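Local structure of DUF5037 domain-containing protein (Ruminococcus gnavus, 4GL6) at residues N98-G103 with K192-F197; A39-C44 with E55-N60; R78-Q83 with E117-W122; G172-L177 with G217-Y222; I92-E97 with K152-E157. The protein is of unknown function, a DUF5037 family member that combines an antiparallel four-stranded sheet with a mixed four-stranded sheet packed between helices. One frame throughout, in Å; residues are numbered along the deposited sequence.

Contact 1 of 5, residues N98-G103 with K192-F197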
# COMPACT_ATOMS: atom_id res chain seq x y z
N ASN A 98 -13.92 -11.44 -4.54
CA ASN A 98 -12.54 -11.67 -4.07
C ASN A 98 -11.57 -10.70 -4.70
O ASN A 98 -11.56 -10.51 -5.92
CB ASN A 98 -12.03 -13.08 -4.39
CG ASN A 98 -12.36 -14.06 -3.33
OD1 ASN A 98 -11.44 -14.60 -2.69
ND2 ASN A 98 -13.66 -14.26 -3.06
N TYR A 99 -10.71 -10.12 -3.86
CA TYR A 99 -9.76 -9.11 -4.28
C TYR A 99 -8.80 -8.78 -3.16
O TYR A 99 -9.04 -9.11 -2.00
CB TYR A 99 -10.50 -7.81 -4.69
CG TYR A 99 -11.48 -7.34 -3.63
CD1 TYR A 99 -11.05 -6.60 -2.52
CD2 TYR A 99 -12.82 -7.69 -3.70
CE1 TYR A 99 -11.94 -6.20 -1.53
CE2 TYR A 99 -13.73 -7.28 -2.71
CZ TYR A 99 -13.28 -6.54 -1.62
OH TYR A 99 -14.16 -6.15 -0.66
N TYR A 100 -7.71 -8.09 -3.51
CA TYR A 100 -6.76 -7.61 -2.53
C TYR A 100 -6.40 -6.18 -2.95
O TYR A 100 -5.94 -5.97 -4.08
CB TYR A 100 -5.52 -8.49 -2.48
CG TYR A 100 -4.62 -8.15 -1.30
CD1 TYR A 100 -3.70 -7.09 -1.38
CD2 TYR A 100 -4.68 -8.89 -0.12
CE1 TYR A 100 -2.87 -6.78 -0.31
CE2 TYR A 100 -3.84 -8.59 0.96
CZ TYR A 100 -2.94 -7.53 0.86
OH TYR A 100 -2.12 -7.21 1.90
N ILE A 101 -6.63 -5.22 -2.04
CA ILE A 101 -6.34 -3.82 -2.30
C ILE A 101 -5.11 -3.48 -1.48
O ILE A 101 -5.14 -3.51 -0.25
CB ILE A 101 -7.51 -2.92 -1.88
CG1 ILE A 101 -8.80 -3.36 -2.61
CG2 ILE A 101 -7.17 -1.46 -2.16
CD1 ILE A 101 -10.06 -2.69 -2.09
N GLN A 102 -4.02 -3.13 -2.17
CA GLN A 102 -2.75 -2.78 -1.52
C GLN A 102 -2.44 -1.28 -1.68
O GLN A 102 -2.17 -0.80 -2.79
CB GLN A 102 -1.63 -3.59 -2.14
CG GLN A 102 -0.31 -3.51 -1.40
CD GLN A 102 0.81 -4.08 -2.21
OE1 GLN A 102 1.20 -3.50 -3.22
NE2 GLN A 102 1.36 -5.18 -1.77
N GLY A 103 -2.48 -0.55 -0.58
CA GLY A 103 -2.17 0.88 -0.57
C GLY A 103 -0.67 1.07 -0.48
O GLY A 103 -0.02 0.39 0.31
N LYS A 192 -1.77 -15.13 -1.24
CA LYS A 192 -0.90 -15.72 -0.21
C LYS A 192 0.44 -14.98 -0.04
O LYS A 192 0.98 -14.93 1.06
CB LYS A 192 -0.64 -17.21 -0.47
CG LYS A 192 -1.87 -18.12 -0.56
CD LYS A 192 -2.90 -18.08 0.57
CE LYS A 192 -4.17 -18.79 0.11
NZ LYS A 192 -5.21 -18.99 1.16
N ILE A 193 0.94 -14.37 -1.12
CA ILE A 193 2.20 -13.59 -1.11
C ILE A 193 1.95 -12.17 -0.59
O ILE A 193 2.71 -11.67 0.25
CB ILE A 193 2.85 -13.56 -2.50
CG1 ILE A 193 3.22 -15.00 -2.95
CG2 ILE A 193 4.09 -12.68 -2.48
CD1 ILE A 193 3.65 -15.14 -4.40
N LEU A 194 0.90 -11.52 -1.08
CA LEU A 194 0.48 -10.17 -0.65
C LEU A 194 0.21 -10.06 0.85
O LEU A 194 0.40 -8.99 1.42
CB LEU A 194 -0.75 -9.69 -1.45
CG LEU A 194 -0.56 -9.39 -2.95
CD1 LEU A 194 -1.87 -9.47 -3.72
CD2 LEU A 194 0.11 -8.05 -3.17
N GLU A 195 -0.25 -11.14 1.47
CA GLU A 195 -0.50 -11.17 2.92
C GLU A 195 0.75 -11.04 3.80
O GLU A 195 0.63 -10.64 4.96
CB GLU A 195 -1.27 -12.45 3.32
CG GLU A 195 -2.74 -12.47 2.91
CD GLU A 195 -3.44 -13.81 3.15
OE1 GLU A 195 -2.88 -14.71 3.83
OE2 GLU A 195 -4.58 -13.94 2.67
N ILE A 196 1.93 -11.38 3.26
CA ILE A 196 3.19 -11.38 4.02
C ILE A 196 4.33 -10.48 3.50
O ILE A 196 5.43 -10.53 4.05
CB ILE A 196 3.70 -12.84 4.22
CG1 ILE A 196 4.18 -13.46 2.88
CG2 ILE A 196 2.62 -13.68 4.92
CD1 ILE A 196 5.04 -14.70 3.03
N PHE A 197 4.09 -9.71 2.45
CA PHE A 197 5.10 -8.78 1.91
C PHE A 197 4.45 -7.44 1.56
O PHE A 197 3.29 -7.40 1.17
CB PHE A 197 5.77 -9.34 0.65
CG PHE A 197 6.68 -10.51 0.91
CD1 PHE A 197 7.85 -10.33 1.64
CD2 PHE A 197 6.39 -11.77 0.40
CE1 PHE A 197 8.70 -11.40 1.89
CE2 PHE A 197 7.24 -12.84 0.64
CZ PHE A 197 8.40 -12.65 1.39
O HOH W 1 0.72 -6.20 0.93
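Tyr100 and Leu194 meet through a CH-pi contact, the main apolar element here. Leu194 CB stands over the middle of the Tyr100 ring, 3.8 Å from its centroid and only 10° off the ring normal. With Tyr100 CG anti to the backbone N (chi1 -170°), the ring passes alongside the leucine, the two side chains sliding past each other in opposite directions. Leu194 CD1 continues this cover at the base of the ring, 3.8 Å from Tyr100 CD1. The other leucine branch turns to Gln102, two residues on and on the same face of the strand, and Leu194 CD2 lies 3.4 Å from Gln102 NE2.

The polar link between the segments runs through water. One water accepts from Gln102 NE2 at 3.0 Å and donates to Leu194 O at 2.9 Å, tying an amide on the strand to a carbonyl near the end of the helix. The Gln102 amide is gripped from outside as well, by Ser199 OG at its OE1 and Glu202 OE2 at its NE2, which should fix its rotation. Tyr100 OH is hydrogen-bonded to Lys51 O, and a glycerol sits near this tyrosine.

Tyr99 and Ile101, pointing the other way, touch helix 75-95. Strand 99-104 thus lies between that helix and helix 184-194, the layered packing of an alpha/beta sheet with helices on both faces.

Contact 2 of 5, residues A39-C44 with E55-N60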
# COMPACT_ATOMS: atom_id res chain seq x y z
N ALA A 39 20.91 -0.52 8.42
CA ALA A 39 19.49 -0.43 8.76
C ALA A 39 18.78 -1.79 8.63
O ALA A 39 19.13 -2.60 7.75
CB ALA A 39 18.81 0.60 7.86
N ILE A 40 17.82 -2.04 9.53
CA ILE A 40 16.99 -3.24 9.53
C ILE A 40 15.63 -2.85 8.98
O ILE A 40 14.97 -1.96 9.54
CB ILE A 40 16.79 -3.82 10.95
CG1 ILE A 40 18.12 -4.22 11.58
CG2 ILE A 40 15.91 -5.07 10.89
CD1 ILE A 40 17.98 -4.63 13.03
N TYR A 41 15.21 -3.53 7.91
CA TYR A 41 13.91 -3.31 7.25
C TYR A 41 12.98 -4.48 7.63
O TYR A 41 13.18 -5.60 7.18
CB TYR A 41 14.08 -3.14 5.73
CG TYR A 41 14.98 -1.96 5.36
CD1 TYR A 41 14.45 -0.66 5.26
CD2 TYR A 41 16.36 -2.13 5.13
CE1 TYR A 41 15.27 0.42 4.93
CE2 TYR A 41 17.19 -1.06 4.81
CZ TYR A 41 16.65 0.21 4.71
OH TYR A 41 17.47 1.28 4.40
N ALA A 42 11.97 -4.19 8.43
CA ALA A 42 11.04 -5.16 8.99
C ALA A 42 9.64 -5.10 8.38
O ALA A 42 9.03 -4.03 8.38
CB ALA A 42 10.93 -4.90 10.50
N THR A 43 9.11 -6.25 7.91
CA THR A 43 7.73 -6.36 7.42
C THR A 43 6.87 -6.73 8.63
O THR A 43 7.01 -7.82 9.18
CB THR A 43 7.61 -7.42 6.32
OG1 THR A 43 8.34 -6.94 5.19
CG2 THR A 43 6.16 -7.66 5.93
N CYS A 44 5.98 -5.81 9.01
CA CYS A 44 5.16 -5.95 10.22
C CYS A 44 3.66 -5.97 9.94
O CYS A 44 3.22 -5.48 8.91
CB CYS A 44 5.46 -4.74 11.14
SG CYS A 44 7.21 -4.32 11.45
N GLU A 55 6.08 -1.81 6.19
CA GLU A 55 7.52 -1.83 6.43
C GLU A 55 7.91 -0.74 7.42
O GLU A 55 7.31 0.33 7.45
CB GLU A 55 8.31 -1.69 5.12
CG GLU A 55 9.76 -2.15 5.23
CD GLU A 55 10.48 -2.12 3.89
OE1 GLU A 55 10.65 -0.99 3.36
OE2 GLU A 55 10.89 -3.21 3.38
N GLY A 56 8.89 -1.06 8.26
CA GLY A 56 9.47 -0.17 9.26
C GLY A 56 10.99 -0.27 9.15
O GLY A 56 11.53 -1.30 8.75
N SER A 57 11.67 0.80 9.53
CA SER A 57 13.10 0.94 9.41
C SER A 57 13.68 1.10 10.84
O SER A 57 13.25 1.99 11.56
CB SER A 57 13.35 2.15 8.51
OG SER A 57 14.66 2.18 8.03
N TYR A 58 14.60 0.21 11.25
CA TYR A 58 15.20 0.22 12.61
C TYR A 58 16.73 0.06 12.59
O TYR A 58 17.30 -0.33 11.58
CB TYR A 58 14.59 -0.91 13.49
CG TYR A 58 13.08 -0.85 13.65
CD1 TYR A 58 12.24 -1.41 12.69
CD2 TYR A 58 12.48 -0.21 14.74
CE1 TYR A 58 10.84 -1.33 12.81
CE2 TYR A 58 11.08 -0.13 14.88
CZ TYR A 58 10.26 -0.69 13.92
OH TYR A 58 8.89 -0.62 14.02
N PHE A 59 17.36 0.40 13.71
CA PHE A 59 18.81 0.22 13.94
C PHE A 59 18.96 -0.49 15.28
O PHE A 59 18.31 -0.08 16.25
CB PHE A 59 19.56 1.56 13.92
CG PHE A 59 21.01 1.47 14.30
CD1 PHE A 59 21.98 1.08 13.37
CD2 PHE A 59 21.43 1.80 15.61
CE1 PHE A 59 23.33 1.01 13.74
CE2 PHE A 59 22.78 1.74 15.98
CZ PHE A 59 23.72 1.34 15.04
N ASN A 60 19.77 -1.54 15.32
CA ASN A 60 19.99 -2.35 16.52
C ASN A 60 21.44 -2.17 16.96
O ASN A 60 22.33 -2.66 16.26
CB ASN A 60 19.69 -3.82 16.23
CG ASN A 60 19.81 -4.69 17.46
OD1 ASN A 60 19.14 -4.47 18.46
ND2 ASN A 60 20.65 -5.70 17.37
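Tyr41 and Ser57 are brought together by their first torsions: Tyr41 CG lies beside its backbone N (chi1 -60°), whereas Ser57 OG is anti to its own (chi1 -164°), and Tyr41 CE1 comes 3.6 Å from Ser57 OG. The two residues form a non-hydrogen-bonded pair of an antiparallel beta hairpin, strands 40-46 and 54-59; the axes of segments 40-44 and 55-59 approach to 4.7 Å, with N-to-C directions 148° apart.

On either side of this pair lie hydrogen-bonded ones. Ile40 and Tyr58 exchange two backbone bonds, Ile40 N to Tyr58 O at 2.7 Å and Tyr58 N to Ile40 O at 2.8 Å. Ala42 and Gly56 repeat the pattern, with Ala42 N to Gly56 O at 2.9 Å and Gly56 N to Ala42 O at 3.0 Å. Gly56 has no side chain, and the ring of Tyr58 lies on that face.

It is the sheet face carrying Ile40 and Ala42, which helix 6-18 covers through Ile6, Ile10 and Leu14. Here Ala42 CB is 4.3 Å from Tyr58 CE1. On the face of Tyr41, Glu55 leans forward and diagonally across to Tyr41, and its OE2 is hydrogen-bonded to a glycerol, probably from the crystallisation liquor. Past the last pair, Asn60 CB meets Ile40 CD1 at 3.7 Å, while Asn60 OD1 is held by Lys9 NZ.

Contact 3 of 5, residues R78-Q83 with E117-W122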
# COMPACT_ATOMS: atom_id res chain seq x y z
N ARG A 78 1.15 3.36 7.43
CA ARG A 78 0.20 2.23 7.31
C ARG A 78 -1.24 2.66 7.53
O ARG A 78 -2.13 2.21 6.81
CB ARG A 78 0.55 1.08 8.28
CG ARG A 78 -0.49 -0.03 8.43
CD ARG A 78 -0.82 -0.67 7.08
NE ARG A 78 -2.18 -1.19 7.03
CZ ARG A 78 -2.86 -1.46 5.91
NH1 ARG A 78 -2.34 -1.25 4.70
NH2 ARG A 78 -4.10 -1.92 5.99
N LEU A 79 -1.46 3.50 8.53
CA LEU A 79 -2.80 4.01 8.81
C LEU A 79 -3.34 4.82 7.62
O LEU A 79 -4.55 4.75 7.34
CB LEU A 79 -2.80 4.87 10.08
CG LEU A 79 -2.44 4.17 11.40
CD1 LEU A 79 -2.31 5.23 12.50
CD2 LEU A 79 -3.46 3.11 11.75
N LEU A 80 -2.47 5.56 6.93
CA LEU A 80 -2.87 6.31 5.73
C LEU A 80 -3.22 5.31 4.60
O LEU A 80 -4.25 5.48 3.94
CB LEU A 80 -1.82 7.36 5.32
CG LEU A 80 -1.69 8.65 6.17
CD1 LEU A 80 -0.46 9.46 5.76
CD2 LEU A 80 -2.91 9.56 6.08
N ALA A 81 -2.40 4.28 4.41
CA ALA A 81 -2.68 3.19 3.45
C ALA A 81 -4.00 2.50 3.74
O ALA A 81 -4.77 2.26 2.82
CB ALA A 81 -1.55 2.13 3.42
N LYS A 82 -4.27 2.21 5.02
CA LYS A 82 -5.54 1.57 5.44
C LYS A 82 -6.76 2.39 4.96
O LYS A 82 -7.75 1.82 4.47
CB LYS A 82 -5.57 1.36 6.98
CG LYS A 82 -6.79 0.61 7.55
CD LYS A 82 -6.63 0.36 9.06
CE LYS A 82 -7.89 -0.22 9.69
NZ LYS A 82 -8.34 -1.48 9.03
N GLN A 83 -6.66 3.71 5.09
CA GLN A 83 -7.73 4.61 4.64
C GLN A 83 -7.87 4.65 3.12
O GLN A 83 -8.99 4.70 2.61
CB GLN A 83 -7.53 6.02 5.20
CG GLN A 83 -7.95 6.09 6.65
CD GLN A 83 -7.34 7.27 7.33
OE1 GLN A 83 -7.97 8.32 7.47
NE2 GLN A 83 -6.08 7.12 7.71
N GLU A 117 -0.89 10.78 15.55
CA GLU A 117 -2.27 11.33 15.75
C GLU A 117 -2.58 12.46 14.75
O GLU A 117 -3.72 12.57 14.33
CB GLU A 117 -2.50 11.81 17.19
N GLU A 118 -1.57 13.24 14.35
CA GLU A 118 -1.74 14.33 13.36
C GLU A 118 -1.68 13.85 11.91
O GLU A 118 -2.60 14.13 11.14
CB GLU A 118 -0.69 15.45 13.57
CG GLU A 118 -0.95 16.73 12.75
CD GLU A 118 0.12 17.81 12.89
OE1 GLU A 118 0.88 17.81 13.88
OE2 GLU A 118 0.17 18.67 11.99
N ILE A 119 -0.59 13.17 11.54
CA ILE A 119 -0.33 12.75 10.14
C ILE A 119 -1.31 11.71 9.59
O ILE A 119 -1.61 11.72 8.39
CB ILE A 119 1.14 12.24 9.95
CG1 ILE A 119 1.59 12.17 8.48
CG2 ILE A 119 1.36 10.87 10.59
CD1 ILE A 119 1.72 13.52 7.79
N SER A 120 -1.79 10.83 10.45
CA SER A 120 -2.71 9.74 10.05
C SER A 120 -4.12 10.20 9.66
O SER A 120 -4.88 9.41 9.14
CB SER A 120 -2.82 8.71 11.16
OG SER A 120 -3.47 9.28 12.28
N GLN A 121 -4.50 11.44 9.96
CA GLN A 121 -5.78 11.97 9.48
C GLN A 121 -5.61 12.35 8.00
O GLN A 121 -4.79 13.22 7.66
CB GLN A 121 -6.19 13.20 10.24
CG GLN A 121 -6.39 12.97 11.71
CD GLN A 121 -7.03 14.19 12.32
OE1 GLN A 121 -6.37 14.98 12.98
NE2 GLN A 121 -8.29 14.41 11.98
N TRP A 122 -6.41 11.72 7.15
CA TRP A 122 -6.35 11.93 5.70
C TRP A 122 -6.38 13.40 5.31
O TRP A 122 -5.57 13.83 4.49
CB TRP A 122 -7.46 11.15 5.02
CG TRP A 122 -7.25 11.09 3.55
CD1 TRP A 122 -7.84 11.89 2.59
CD2 TRP A 122 -6.35 10.23 2.83
NE1 TRP A 122 -7.39 11.55 1.35
CE2 TRP A 122 -6.49 10.58 1.42
CE3 TRP A 122 -5.47 9.22 3.20
CZ2 TRP A 122 -5.79 9.93 0.43
CZ3 TRP A 122 -4.77 8.57 2.18
CH2 TRP A 122 -4.93 8.92 0.83
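Leu80 and Ser120 bring the backbones closest, their CA atoms 5.5 Å apart, where a turn of helix 75-95 meets the end of the short helix 116-119 and the link that follows it. Gln83 supplies the hydrogen bond across the contact: its NE2 donates to Ser120 O at 3.0 Å, almost straight (172°) and close to the line of that carbonyl. The same nitrogen donates to Leu79 O, one turn back, at 2.8 Å. Both acceptors lie in the plane of the Gln83 amide, so the two bonds together hold that plane against rotation. Leu79 O in turn takes Gln83 N and Gln83 NE2 from opposite faces of its carbonyl plane.

The contact marks a corner between consecutive helices, since Gln121 is the N-cap of helix 122-129 and Ser120 O belongs to the link before it. Leu80 wedges into this corner. Its CD2 sits 3.4 Å from Ile119 O and 3.9 Å from Trp122 CE3, and its CD1 too lies nearest Ile119 O. Leu79 CD1 packs on Ser120 CB at 3.8 Å. Ser120 OG instead turns back to Val116 O, and Trp122 NE1 is hydrogen-bonded to Leu171 O at the end of helix 156-171.

Contact 4 of 5, residues G172-L177 with G217-Y222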
# COMPACT_ATOMS: atom_id res chain seq x y z
N GLY A 172 -8.77 13.25 -3.13
CA GLY A 172 -8.41 14.68 -3.06
C GLY A 172 -7.03 15.17 -3.45
O GLY A 172 -6.60 16.23 -2.97
N GLY A 173 -6.34 14.44 -4.31
CA GLY A 173 -5.04 14.89 -4.83
C GLY A 173 -4.52 14.04 -5.98
O GLY A 173 -5.28 13.29 -6.60
N GLN A 174 -3.23 14.15 -6.26
CA GLN A 174 -2.61 13.32 -7.30
C GLN A 174 -2.44 11.90 -6.75
O GLN A 174 -1.85 11.71 -5.69
CB GLN A 174 -1.28 13.92 -7.79
CG GLN A 174 -0.65 13.11 -8.91
CD GLN A 174 0.43 13.80 -9.73
OE1 GLN A 174 0.16 14.75 -10.49
NE2 GLN A 174 1.64 13.26 -9.65
N ALA A 175 -3.00 10.91 -7.47
CA ALA A 175 -2.89 9.49 -7.08
C ALA A 175 -2.99 8.56 -8.29
O ALA A 175 -3.62 8.93 -9.28
CB ALA A 175 -3.95 9.13 -6.05
N LEU A 176 -2.37 7.38 -8.18
CA LEU A 176 -2.36 6.37 -9.25
C LEU A 176 -3.23 5.17 -8.87
O LEU A 176 -3.38 4.84 -7.69
CB LEU A 176 -0.93 5.87 -9.54
CG LEU A 176 -0.01 6.91 -10.19
CD1 LEU A 176 0.44 7.95 -9.17
CD2 LEU A 176 1.18 6.27 -10.86
N LEU A 177 -3.80 4.53 -9.90
CA LEU A 177 -4.62 3.32 -9.75
C LEU A 177 -4.11 2.24 -10.69
O LEU A 177 -3.91 2.51 -11.89
CB LEU A 177 -6.08 3.60 -10.11
CG LEU A 177 -7.08 2.43 -10.00
CD1 LEU A 177 -7.10 1.79 -8.62
CD2 LEU A 177 -8.48 2.91 -10.35
N GLY A 217 -3.57 0.64 -15.65
CA GLY A 217 -2.70 1.53 -14.88
C GLY A 217 -2.92 2.96 -15.32
O GLY A 217 -2.79 3.26 -16.51
N THR A 218 -3.28 3.83 -14.38
CA THR A 218 -3.53 5.23 -14.72
C THR A 218 -3.24 6.13 -13.54
O THR A 218 -2.93 5.65 -12.45
CB THR A 218 -4.99 5.47 -15.23
OG1 THR A 218 -5.08 6.72 -15.92
CG2 THR A 218 -6.02 5.41 -14.10
N ILE A 219 -3.36 7.43 -13.79
CA ILE A 219 -3.13 8.46 -12.82
C ILE A 219 -4.18 9.55 -12.96
O ILE A 219 -4.67 9.82 -14.08
CB ILE A 219 -1.72 9.07 -13.04
CG1 ILE A 219 -1.37 10.08 -11.92
CG2 ILE A 219 -1.60 9.72 -14.43
CD1 ILE A 219 0.02 10.66 -12.03
N MSE A 220 -4.58 10.11 -11.83
CA MSE A 220 -5.44 11.31 -11.80
C MSE A 220 -4.45 12.34 -11.28
O MSE A 220 -3.98 12.23 -10.14
CB MSE A 220 -6.65 11.20 -10.88
CG MSE A 220 -7.46 12.50 -10.84
SE MSE A 220 -9.23 12.31 -10.11
CE MSE A 220 -10.09 11.24 -11.48
N ARG A 221 -4.11 13.29 -12.15
CA ARG A 221 -3.10 14.29 -11.84
C ARG A 221 -3.64 15.37 -10.96
O ARG A 221 -4.85 15.54 -10.84
CB ARG A 221 -2.52 14.91 -13.11
CG ARG A 221 -1.80 13.87 -13.92
CD ARG A 221 -1.18 14.45 -15.17
NE ARG A 221 -0.44 13.40 -15.86
CZ ARG A 221 0.76 12.93 -15.49
NH1 ARG A 221 1.41 13.41 -14.41
NH2 ARG A 221 1.31 11.95 -16.20
N TYR A 222 -2.71 16.10 -10.37
CA TYR A 222 -2.99 17.22 -9.50
C TYR A 222 -3.80 18.25 -10.27
O TYR A 222 -3.45 18.60 -11.41
CB TYR A 222 -1.67 17.81 -9.01
CG TYR A 222 -1.83 18.82 -7.94
CD1 TYR A 222 -1.94 18.43 -6.60
CD2 TYR A 222 -1.92 20.17 -8.24
CE1 TYR A 222 -2.11 19.36 -5.60
CE2 TYR A 222 -2.08 21.12 -7.24
CZ TYR A 222 -2.18 20.70 -5.92
OH TYR A 222 -2.34 21.63 -4.94
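Leu177 and Thr218 open an antiparallel pairing in which strands 175-177 and 217-220 run 156° apart, their axes 4.7 Å from each other. Leu177 N to Thr218 O and Thr218 N to Leu177 O are both 2.9 Å; Ala175 and selenomethionine Met220 form the second hydrogen-bonded pair, with Met220 N to Ala175 O at 3.0 Å and Ala175 N to Met220 O at 3.1 Å. Strand 215-220 is one outermost strand of the mixed sheet. On its inner side, strand 175-182 runs parallel to 140-147, joined to it by helix 156-171 in a beta-alpha-beta crossover. Tyr163 and Tyr167 of that helix pack on the face bearing Ala175 and Leu177.

On the other face, Leu176 and Ile219 lie side by side and point the same way, Leu176 CG 3.9 Å from Ile219 CG1. Beyond the strand pairing, Gln174 takes up the bonding with its side chain. With CG anti to the backbone N (chi1 -177°) its extended chain lets OE1 accept from Tyr222 N at 3.2 Å, in the carbonyl plane and on a lone pair. Gln174 NE2 is bonded to Thr138 OG1, so both ends of the amide are held, and the Tyr222 ring stacks on Tyr136.

Contact 5 of 5, residues I92-E97 with K152-E157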
# COMPACT_ATOMS: atom_id res chain seq x y z
N ILE A 92 -14.48 -1.17 -5.25
CA ILE A 92 -14.05 -2.54 -5.61
C ILE A 92 -14.98 -3.63 -5.09
O ILE A 92 -15.25 -4.60 -5.81
CB ILE A 92 -12.59 -2.83 -5.17
CG1 ILE A 92 -11.57 -1.91 -5.89
CG2 ILE A 92 -12.19 -4.29 -5.43
CD1 ILE A 92 -11.45 -2.08 -7.40
N SER A 93 -15.52 -3.46 -3.88
CA SER A 93 -16.43 -4.45 -3.28
C SER A 93 -17.75 -4.61 -4.02
O SER A 93 -18.42 -5.64 -3.84
CB SER A 93 -16.72 -4.13 -1.83
OG SER A 93 -17.30 -2.85 -1.74
N GLN A 94 -18.13 -3.58 -4.78
CA GLN A 94 -19.34 -3.62 -5.61
C GLN A 94 -19.06 -4.22 -7.00
O GLN A 94 -19.97 -4.68 -7.68
CB GLN A 94 -19.94 -2.22 -5.78
CG GLN A 94 -20.35 -1.51 -4.50
CD GLN A 94 -21.28 -0.33 -4.76
OE1 GLN A 94 -22.49 -0.49 -4.82
NE2 GLN A 94 -20.70 0.86 -4.89
N ALA A 95 -17.78 -4.22 -7.41
CA ALA A 95 -17.33 -4.77 -8.71
C ALA A 95 -16.97 -6.27 -8.70
O ALA A 95 -17.21 -6.96 -9.71
CB ALA A 95 -16.11 -3.98 -9.18
N ALA A 96 -16.38 -6.75 -7.60
CA ALA A 96 -15.97 -8.18 -7.45
C ALA A 96 -16.12 -8.70 -6.00
O ALA A 96 -16.28 -7.89 -5.09
CB ALA A 96 -14.54 -8.37 -7.92
N GLU A 97 -16.09 -10.03 -5.82
CA GLU A 97 -16.22 -10.65 -4.47
C GLU A 97 -14.87 -10.84 -3.81
O GLU A 97 -14.71 -10.49 -2.64
CB GLU A 97 -16.93 -12.00 -4.51
CG GLU A 97 -18.33 -11.99 -5.09
CD GLU A 97 -18.93 -13.39 -5.27
OE1 GLU A 97 -18.52 -14.34 -4.57
OE2 GLU A 97 -19.82 -13.55 -6.13
N LYS A 152 -19.05 -9.03 -10.15
CA LYS A 152 -20.47 -8.87 -9.75
C LYS A 152 -21.38 -8.31 -10.86
O LYS A 152 -22.50 -7.86 -10.57
CB LYS A 152 -20.57 -8.04 -8.45
CG LYS A 152 -20.05 -8.75 -7.22
CD LYS A 152 -20.33 -8.01 -5.91
CE LYS A 152 -20.04 -8.90 -4.71
NZ LYS A 152 -20.36 -8.27 -3.40
N GLY A 153 -20.94 -8.36 -12.12
CA GLY A 153 -21.75 -7.89 -13.25
C GLY A 153 -22.13 -6.42 -13.36
O GLY A 153 -23.17 -6.09 -13.93
N LYS A 154 -21.31 -5.53 -12.79
CA LYS A 154 -21.46 -4.08 -12.96
C LYS A 154 -20.80 -3.82 -14.32
O LYS A 154 -19.76 -4.39 -14.61
CB LYS A 154 -20.89 -3.27 -11.77
CG LYS A 154 -22.02 -2.77 -10.87
CD LYS A 154 -21.67 -2.11 -9.54
CE LYS A 154 -22.96 -1.53 -8.93
NZ LYS A 154 -22.77 -0.98 -7.55
N THR A 155 -21.43 -3.01 -15.18
CA THR A 155 -20.90 -2.75 -16.54
C THR A 155 -19.56 -2.02 -16.43
O THR A 155 -19.27 -1.39 -15.41
CB THR A 155 -21.85 -1.90 -17.42
OG1 THR A 155 -22.03 -0.60 -16.85
CG2 THR A 155 -23.25 -2.56 -17.60
N ASP A 156 -18.74 -2.12 -17.47
CA ASP A 156 -17.45 -1.42 -17.51
C ASP A 156 -17.59 0.08 -17.21
O ASP A 156 -16.78 0.63 -16.47
CB ASP A 156 -16.77 -1.58 -18.88
CG ASP A 156 -16.27 -3.01 -19.17
OD1 ASP A 156 -16.10 -3.84 -18.25
OD2 ASP A 156 -16.01 -3.29 -20.35
N GLU A 157 -18.65 0.71 -17.73
CA GLU A 157 -18.94 2.14 -17.54
C GLU A 157 -19.17 2.40 -16.05
O GLU A 157 -18.56 3.30 -15.48
CB GLU A 157 -20.17 2.61 -18.37
CG GLU A 157 -20.02 2.67 -19.90
CD GLU A 157 -19.83 1.33 -20.61
OE1 GLU A 157 -20.18 0.25 -20.06
OE2 GLU A 157 -19.31 1.33 -21.75
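Lys152 and Ala95 make the firm part of this contact. Lys152 N donates to Ala95 O at 2.8 Å with an N-H...O angle of 170°, approaching from above the carbonyl plane. From that fixed point the extended lysine chain lies over the last turn of helix 75-95: Lys152 CB is 3.5 Å from Gln94 O, and Lys152 CE meets Glu97 CG at 3.6 Å, the two side chains crossing at about a right angle.

Toward the tips the hold slackens. Lys152 NZ forms a weak hydrogen bond to Ser93 O at 3.3 Å; Lys152 NZ is 6.0 Å from Glu97 OE2, too far for a salt bridge. Lys154 NZ comes close to OE1 of exposed Gln94, but the angle is too poor for a hydrogen bond, and Gln94 has a second conformer. Buried Ala95 and Ala96 instead face inward, on Tyr163 and Ile146.

A backbone N-H and a lysine ammonium thus meet carbonyls at the C-terminal end of a helix, where a positive charge probably suits the helix dipole.

Overall arrangement
Contact 1 is the buried one, its centre about 9 Å from that of the chain, and contact 5 lies farthest out, about 22 Å. Contacts 3 and 5 both use helix 75-95, at sites whose centres are about 27 Å apart; contact 1 touches both, through Ala81 with Gly103 and through Ile92 with Tyr99 and Ile101. Contacts 1 and 4 reach the same mixed sheet, on its two outermost strands, whereas contact 2 belongs to the separate antiparallel sheet and touches contact 1 through Thr43 and Ile196. Chemistry follows place: backbone pairing dominates in contacts 2 and 4, a ring face and bridging water in contact 1, glutamine bonds and leucine packing in contact 3, and exposed lysines in contact 5.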